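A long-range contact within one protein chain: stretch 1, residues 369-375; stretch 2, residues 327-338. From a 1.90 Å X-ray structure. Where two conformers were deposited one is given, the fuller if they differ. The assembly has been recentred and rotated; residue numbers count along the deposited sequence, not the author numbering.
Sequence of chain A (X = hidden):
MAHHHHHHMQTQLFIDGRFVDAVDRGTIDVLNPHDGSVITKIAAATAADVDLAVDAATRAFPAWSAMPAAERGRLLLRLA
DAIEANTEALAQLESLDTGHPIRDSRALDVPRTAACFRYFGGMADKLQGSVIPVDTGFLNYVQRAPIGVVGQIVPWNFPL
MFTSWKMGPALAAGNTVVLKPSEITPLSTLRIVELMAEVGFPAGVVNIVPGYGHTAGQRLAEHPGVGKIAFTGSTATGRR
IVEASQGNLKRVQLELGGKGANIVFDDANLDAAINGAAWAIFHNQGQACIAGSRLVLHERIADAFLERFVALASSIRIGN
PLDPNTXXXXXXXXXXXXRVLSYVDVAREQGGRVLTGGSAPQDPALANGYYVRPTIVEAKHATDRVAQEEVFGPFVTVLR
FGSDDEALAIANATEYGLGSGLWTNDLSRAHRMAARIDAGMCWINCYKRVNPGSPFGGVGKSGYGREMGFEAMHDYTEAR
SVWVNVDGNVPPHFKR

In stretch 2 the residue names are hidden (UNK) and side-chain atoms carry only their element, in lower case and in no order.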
ATOM      1  N   GLY A 369     -30.148 -27.712  31.743  1.00 15.99           N
ATOM      2  CA  GLY A 369     -29.348 -26.892  30.865  1.00 15.05           C
ATOM      3  C   GLY A 369     -30.179 -26.057  29.918  1.00 14.32           C
ATOM      4  O   GLY A 369     -31.390 -26.290  29.757  1.00 14.36           O
ATOM      5  N   TYR A 370     -29.511 -25.120  29.240  1.00 13.47           N
ATOM      6  CA  TYR A 370     -30.204 -24.107  28.456  1.00 13.00           C
ATOM      7  C   TYR A 370     -30.347 -24.554  27.006  1.00 12.49           C
ATOM      8  O   TYR A 370     -29.983 -23.845  26.080  1.00 11.90           O
ATOM      9  CB  TYR A 370     -29.483 -22.779  28.562  1.00 12.89           C
ATOM     10  CG  TYR A 370     -29.094 -22.407  29.972  1.00 13.41           C
ATOM     11  CD1 TYR A 370     -29.952 -22.627  31.049  1.00 14.03           C
ATOM     12  CD2 TYR A 370     -27.861 -21.802  30.232  1.00 13.43           C
ATOM     13  CE1 TYR A 370     -29.572 -22.271  32.348  1.00 14.68           C
ATOM     14  CE2 TYR A 370     -27.484 -21.459  31.514  1.00 14.11           C
ATOM     15  CZ  TYR A 370     -28.342 -21.677  32.561  1.00 14.65           C
ATOM     16  OH  TYR A 370     -27.952 -21.308  33.811  1.00 15.52           O
ATOM     17  N   TYR A 371     -30.940 -25.738  26.832  1.00 12.54           N
ATOM     18  CA  TYR A 371     -30.994 -26.408  25.534  1.00 12.23           C
ATOM     19  C   TYR A 371     -32.251 -26.119  24.728  1.00 12.34           C
ATOM     20  O   TYR A 371     -33.383 -26.133  25.259  1.00 12.57           O
ATOM     21  CB  TYR A 371     -30.904 -27.924  25.705  1.00 12.43           C
ATOM     22  CG  TYR A 371     -29.562 -28.445  26.178  1.00 12.36           C
ATOM     23  CD1 TYR A 371     -28.538 -28.737  25.258  1.00 11.97           C
ATOM     24  CD2 TYR A 371     -29.318 -28.669  27.523  1.00 12.64           C
ATOM     25  CE1 TYR A 371     -27.312 -29.214  25.687  1.00 12.05           C
ATOM     26  CE2 TYR A 371     -28.100 -29.172  27.948  1.00 12.75           C
ATOM     27  CZ  TYR A 371     -27.103 -29.432  27.038  1.00 12.43           C
ATOM     28  OH  TYR A 371     -25.898 -29.950  27.469  1.00 12.46           O
ATOM     29  N   VAL A 372     -32.051 -25.896  23.438  1.00 12.28           N
ATOM     30  CA  VAL A 372     -33.151 -25.841  22.493  1.00 12.61           C
ATOM     31  C   VAL A 372     -32.755 -26.574  21.210  1.00 12.62           C
ATOM     32  O   VAL A 372     -31.588 -26.553  20.805  1.00 12.57           O
ATOM     33  CB  VAL A 372     -33.607 -24.385  22.254  1.00 12.62           C
ATOM     34  CG1 VAL A 372     -32.525 -23.542  21.632  1.00 12.23           C
ATOM     35  CG2 VAL A 372     -34.855 -24.343  21.395  1.00 12.87           C
ATOM     36  N   ARG A 373     -33.714 -27.239  20.587  1.00 12.95           N
ATOM     37  CA  ARG A 373     -33.450 -27.970  19.359  0.60 13.29           C
ATOM     38  C   ARG A 373     -33.266 -27.019  18.177  1.00 12.41           C
ATOM     39  O   ARG A 373     -33.784 -25.916  18.191  1.00 12.09           O
ATOM     40  CB  ARG A 373     -34.592 -28.932  19.044  0.60 14.31           C
ATOM     41  CG  ARG A 373     -34.738 -30.044  20.077  0.60 15.88           C
ATOM     42  CD  ARG A 373     -35.908 -30.955  19.752  0.60 17.21           C
ATOM     43  NE  ARG A 373     -37.085 -30.169  19.407  0.60 17.99           N
ATOM     44  CZ  ARG A 373     -38.192 -30.075  20.134  0.60 19.42           C
ATOM     45  NH1 ARG A 373     -39.161 -29.287  19.685  0.60 19.60           N
ATOM     46  NH2 ARG A 373     -38.359 -30.777  21.281  0.60 19.97           N
ATOM     47  N   PRO A 374     -32.508 -27.451  17.166  1.00 11.78           N
ATOM     48  CA  PRO A 374     -32.389 -26.668  15.934  1.00 11.33           C
ATOM     49  C   PRO A 374     -33.774 -26.384  15.394  1.00 11.28           C
ATOM     50  O   PRO A 374     -34.594 -27.300  15.287  1.00 11.59           O
ATOM     51  CB  PRO A 374     -31.608 -27.590  14.992  1.00 11.40           C
ATOM     52  CG  PRO A 374     -30.838 -28.491  15.893  1.00 11.82           C
ATOM     53  CD  PRO A 374     -31.683 -28.674  17.135  1.00 12.06           C
ATOM     54  N   THR A 375     -34.040 -25.120  15.116  1.00 11.01           N
ATOM     55  CA  THR A 375     -35.378 -24.648  14.805  1.00 11.08           C
ATOM     56  C   THR A 375     -35.375 -23.977  13.416  1.00 10.75           C
ATOM     57  O   THR A 375     -34.506 -23.157  13.117  1.00 10.38           O
ATOM     58  CB  THR A 375     -35.848 -23.686  15.894  1.00 11.20           C
ATOM     59  OG1 THR A 375     -35.876 -24.365  17.158  1.00 11.61           O
ATOM     60  CG2 THR A 375     -37.210 -23.169  15.609  1.00 11.45           C
ATOM     61  N   UNK A 327     -22.809 -32.598  18.825  1.00 13.76           N
ATOM     62  CA  UNK A 327     -22.720 -31.681  17.686  1.00 13.42           C
ATOM     63  C   UNK A 327     -23.273 -30.295  17.989  1.00 13.46           C
ATOM     64  O   UNK A 327     -22.859 -29.332  17.366  1.00 13.14           O
ATOM     65  o   UNK A 327     -24.950 -34.167  14.875  1.00 13.66           O
ATOM     66  o   UNK A 327     -23.073 -34.411  13.708  1.00 14.28           O
ATOM     67  c   UNK A 327     -22.867 -33.502  15.898  1.00 13.73           C
ATOM     68  c   UNK A 327     -23.693 -34.067  14.749  1.00 13.95           C
ATOM     69  c   UNK A 327     -23.469 -32.235  16.487  1.00 13.32           C
ATOM     70  N   UNK A 328     -24.226 -30.209  18.914  1.00 14.13           N
ATOM     71  CA  UNK A 328     -24.779 -28.937  19.346  1.00 14.52           C
ATOM     72  C   UNK A 328     -24.972 -28.936  20.861  1.00 13.80           C
ATOM     73  O   UNK A 328     -25.547 -29.838  21.420  1.00 13.26           O
ATOM     74  c   UNK A 328     -26.111 -28.637  18.657  1.00 16.31           C
ATOM     75  c   UNK A 328     -27.526 -26.174  16.844  1.00 18.80           C
ATOM     76  s   UNK A 328     -28.263 -26.784  18.281  1.00 21.54           S
ATOM     77  c   UNK A 328     -26.715 -27.301  19.109  1.00 18.50           C
ATOM     78  N   UNK A 329     -24.464 -27.897  21.511  1.00 12.98           N
ATOM     79  CA  UNK A 329     -24.617 -27.750  22.938  1.00 12.79           C
ATOM     80  C   UNK A 329     -25.781 -26.869  23.303  1.00 12.20           C
ATOM     81  O   UNK A 329     -26.642 -26.549  22.469  1.00 11.69           O
ATOM     82  N   UNK A 330     -25.813 -26.452  24.558  1.00 12.18           N
ATOM     83  CA  UNK A 330     -26.860 -25.571  24.996  1.00 12.26           C
ATOM     84  C   UNK A 330     -26.537 -24.146  24.622  1.00 11.93           C
ATOM     85  O   UNK A 330     -25.396 -23.858  24.258  1.00 11.66           O
ATOM     86  c   UNK A 330     -25.378 -25.977  26.799  1.00 12.84           C
ATOM     87  c   UNK A 330     -26.813 -25.729  26.519  1.00 12.67           C
ATOM     88  c   UNK A 330     -24.871 -26.774  25.641  1.00 12.60           C
ATOM     89  N   UNK A 331     -27.515 -23.261  24.764  1.00 12.05           N
ATOM     90  CA  UNK A 331     -27.259 -21.824  24.709  1.00 12.31           C
ATOM     91  C   UNK A 331     -26.492 -21.386  25.948  1.00 12.26           C
ATOM     92  O   UNK A 331     -26.463 -22.089  26.947  1.00 12.22           O
ATOM     93  c   UNK A 331     -28.718 -21.572  22.160  1.00 13.12           C
ATOM     94  c   UNK A 331     -28.559 -21.046  24.602  1.00 12.68           C
ATOM     95  c   UNK A 331     -30.617 -20.490  23.284  1.00 13.34           C
ATOM     96  c   UNK A 331     -29.475 -21.468  23.455  1.00 13.13           C
ATOM     97  N   UNK A 332     -25.840 -20.237  25.876  1.00 11.97           N
ATOM     98  CA  UNK A 332     -24.904 -19.857  26.924  1.00 12.60           C
ATOM     99  C   UNK A 332     -25.602 -19.399  28.255  1.00 13.53           C
ATOM    100  O   UNK A 332     -25.028 -19.541  29.346  1.00 13.67           O
ATOM    101  c   UNK A 332     -22.984 -18.356  27.446  1.00 12.75           C
ATOM    102  c   UNK A 332     -23.891 -18.825  26.385  1.00 12.38           C
ATOM    103  o   UNK A 332     -23.092 -19.423  25.340  1.00 12.19           O
ATOM    104  N   UNK A 333     -26.826 -18.882  28.186  1.00 14.02           N
ATOM    105  CA  UNK A 333     -27.495 -18.411  29.394  1.00 15.15           C
ATOM    106  C   UNK A 333     -28.974 -18.683  29.383  1.00 16.08           C
ATOM    107  O   UNK A 333     -29.597 -18.750  28.317  1.00 15.66           O
ATOM    108  o   UNK A 333     -28.112 -16.201  28.676  1.00 14.92           O
ATOM    109  c   UNK A 333     -27.280 -16.910  29.576  1.00 15.31           C
ATOM    110  N   UNK A 334     -29.531 -18.813  30.583  1.00 17.17           N
ATOM    111  CA  UNK A 334     -30.960 -18.976  30.764  1.00 18.96           C
ATOM    112  C   UNK A 334     -31.752 -17.858  30.069  1.00 18.60           C
ATOM    113  O   UNK A 334     -32.724 -18.110  29.370  1.00 17.48           O
ATOM    114  n   UNK A 334     -35.538 -21.449  31.314  1.00 29.26           N
ATOM    115  c   UNK A 334     -31.283 -19.053  32.264  1.00 20.82           C
ATOM    116  c   UNK A 334     -32.758 -19.222  32.625  1.00 23.25           C
ATOM    117  c   UNK A 334     -34.792 -20.712  32.385  1.00 27.48           C
ATOM    118  c   UNK A 334     -33.387 -20.390  31.876  1.00 24.84           C
ATOM    119  N   UNK A 335     -31.284 -16.630  30.212  1.00 19.44           N
ATOM    120  CA  UNK A 335     -31.968 -15.479  29.641  1.00 20.38           C
ATOM    121  C   UNK A 335     -32.057 -15.556  28.133  1.00 19.05           C
ATOM    122  O   UNK A 335     -33.084 -15.220  27.536  1.00 18.46           O
ATOM    123  o   UNK A 335     -29.627 -15.486  32.043  1.00 25.88           O
ATOM    124  c   UNK A 335     -31.272 -14.188  30.050  1.00 21.87           C
ATOM    125  c   UNK A 335     -30.338 -14.558  32.433  1.00 26.71           C
ATOM    126  c   UNK A 335     -31.403 -13.907  31.541  1.00 24.58           C
ATOM    127  n   UNK A 335     -30.257 -14.069  33.676  1.00 30.07           N
ATOM    128  N   UNK A 336     -30.988 -16.034  27.513  1.00 18.50           N
ATOM    129  CA  UNK A 336     -30.952 -16.122  26.085  1.00 18.23           C
ATOM    130  C   UNK A 336     -31.866 -17.261  25.599  1.00 16.99           C
ATOM    131  O   UNK A 336     -32.581 -17.098  24.596  1.00 16.13           O
ATOM    132  c   UNK A 336     -29.724 -15.660  22.065  1.00 23.19           C
ATOM    133  c   UNK A 336     -29.503 -16.321  25.603  1.00 19.71           C
ATOM    134  c   UNK A 336     -29.391 -16.352  24.130  1.00 21.69           C
ATOM    135  n   UNK A 336     -29.070 -16.811  22.005  1.00 23.37           N
ATOM    136  n   UNK A 336     -29.950 -15.369  23.335  1.00 23.04           N
ATOM    137  c   UNK A 336     -28.833 -17.258  23.285  1.00 22.70           C
ATOM    138  N   UNK A 337     -31.842 -18.406  26.289  1.00 16.06           N
ATOM    139  CA  UNK A 337     -32.805 -19.470  26.001  1.00 15.87           C
ATOM    140  C   UNK A 337     -34.259 -18.977  26.057  1.00 15.88           C
ATOM    141  O   UNK A 337     -35.046 -19.284  25.181  1.00 15.02           O
ATOM    142  c   UNK A 337     -33.781 -21.668  26.847  1.00 17.19           C
ATOM    143  c   UNK A 337     -32.663 -20.646  26.957  1.00 16.63           C
ATOM    144  c   UNK A 337     -33.741 -22.684  27.960  1.00 18.70           C
ATOM    145  c   UNK A 337     -33.689 -22.380  25.506  1.00 17.33           C
ATOM    146  N   UNK A 338     -34.623 -18.269  27.121  1.00 16.22           N
ATOM    147  CA  UNK A 338     -35.999 -17.773  27.234  1.00 16.86           C
ATOM    148  C   UNK A 338     -36.357 -16.847  26.068  1.00 16.91           C
ATOM    149  O   UNK A 338     -37.459 -16.889  25.552  1.00 16.49           O
ATOM    150  o   UNK A 338     -36.316 -19.274  29.513  1.00 18.65           O
ATOM    151  c   UNK A 338     -36.192 -18.049  29.730  1.00 18.72           C
ATOM    152  o   UNK A 338     -36.033 -17.578  30.862  1.00 19.89           O
ATOM    153  c   UNK A 338     -36.199 -17.075  28.563  1.00 17.66           C
TER
HETATM  154  O   HOH W   1     -29.302 -25.946  22.322  1.00 17.61           O

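Position 327 carries three side-chain carbons in a row, the third bearing two oxygens, a carboxylate whose side chain is out of reach of stretch 1: Glu327. At 328 the chain is unbranched, two carbons, a sulfur and a terminal carbon, which is Met328; its CB points toward stretch 1, and SD lies 3.9 Å from Pro374 CG. Position 329 has no side-chain atoms and is Gly329. Its O accepts from water 1 at 2.7 Å, and the same water accepts from Val372 N at 3.0 Å, so one solvent molecule links the two backbones.

At 330 three carbons close a ring onto the backbone nitrogen, which defines Pro330. Its CB sits 3.5 Å from the centroid of the Tyr371 ring and 9° off the normal, a CH-pi contact nearly centred over the face. Position 331 has four carbons forked at the second; the fork lies one carbon beyond CB, hence Leu331. Its CD1 is 4.0 Å from Val372 CG1, and its backbone N donates to Tyr370 O at 2.9 Å with an angle of 150°.

Position 332 shows one carbon carrying an oxygen and a carbon, Thr332; CB points away, but the backbone O approaches Tyr370 CD2 at 3.7 Å, near the plane of the ring. One carbon then one oxygen at 333 gives Ser333, the N-cap: OG accepts from the backbone N of 336 at 3.1 Å. Four carbons in a row ending in nitrogen identify Lys334. Its CB lies 4.1 Å from the Tyr370 ring centroid, 27° off the normal, while the chain's end leads away from stretch 1.

At 335, three carbons with one oxygen and one nitrogen on the third indicate Gln335, and at 336 one carbon and a five-membered ring of three carbons and two nitrogens indicate His336; neither makes contact. Position 337 again has four carbons forked at the second, Leu337, pointing toward stretch 1 with CD1 3.8 Å from Val372 CB. At 338 two carbons, the second with two oxygens, make Asp338, whose OD1 forms a salt bridge with Lys334 NZ at 2.9 Å.

The contact buries 589 Å² and has a single direct hydrogen bond, from Leu331 N to Tyr370 O, supplemented by the water bridge. Packing surrounds these polar links. Tyr370 contributes most, with 144 Å² covered: its ring lies against the start of the helix, with Ser333 C and Lys334 N over one face, and its CB is 4.2 Å from Leu337 CB. Tyr371 instead packs its ring against Pro330.

Stretch 2 327-338: EMGPLTSKQHLD
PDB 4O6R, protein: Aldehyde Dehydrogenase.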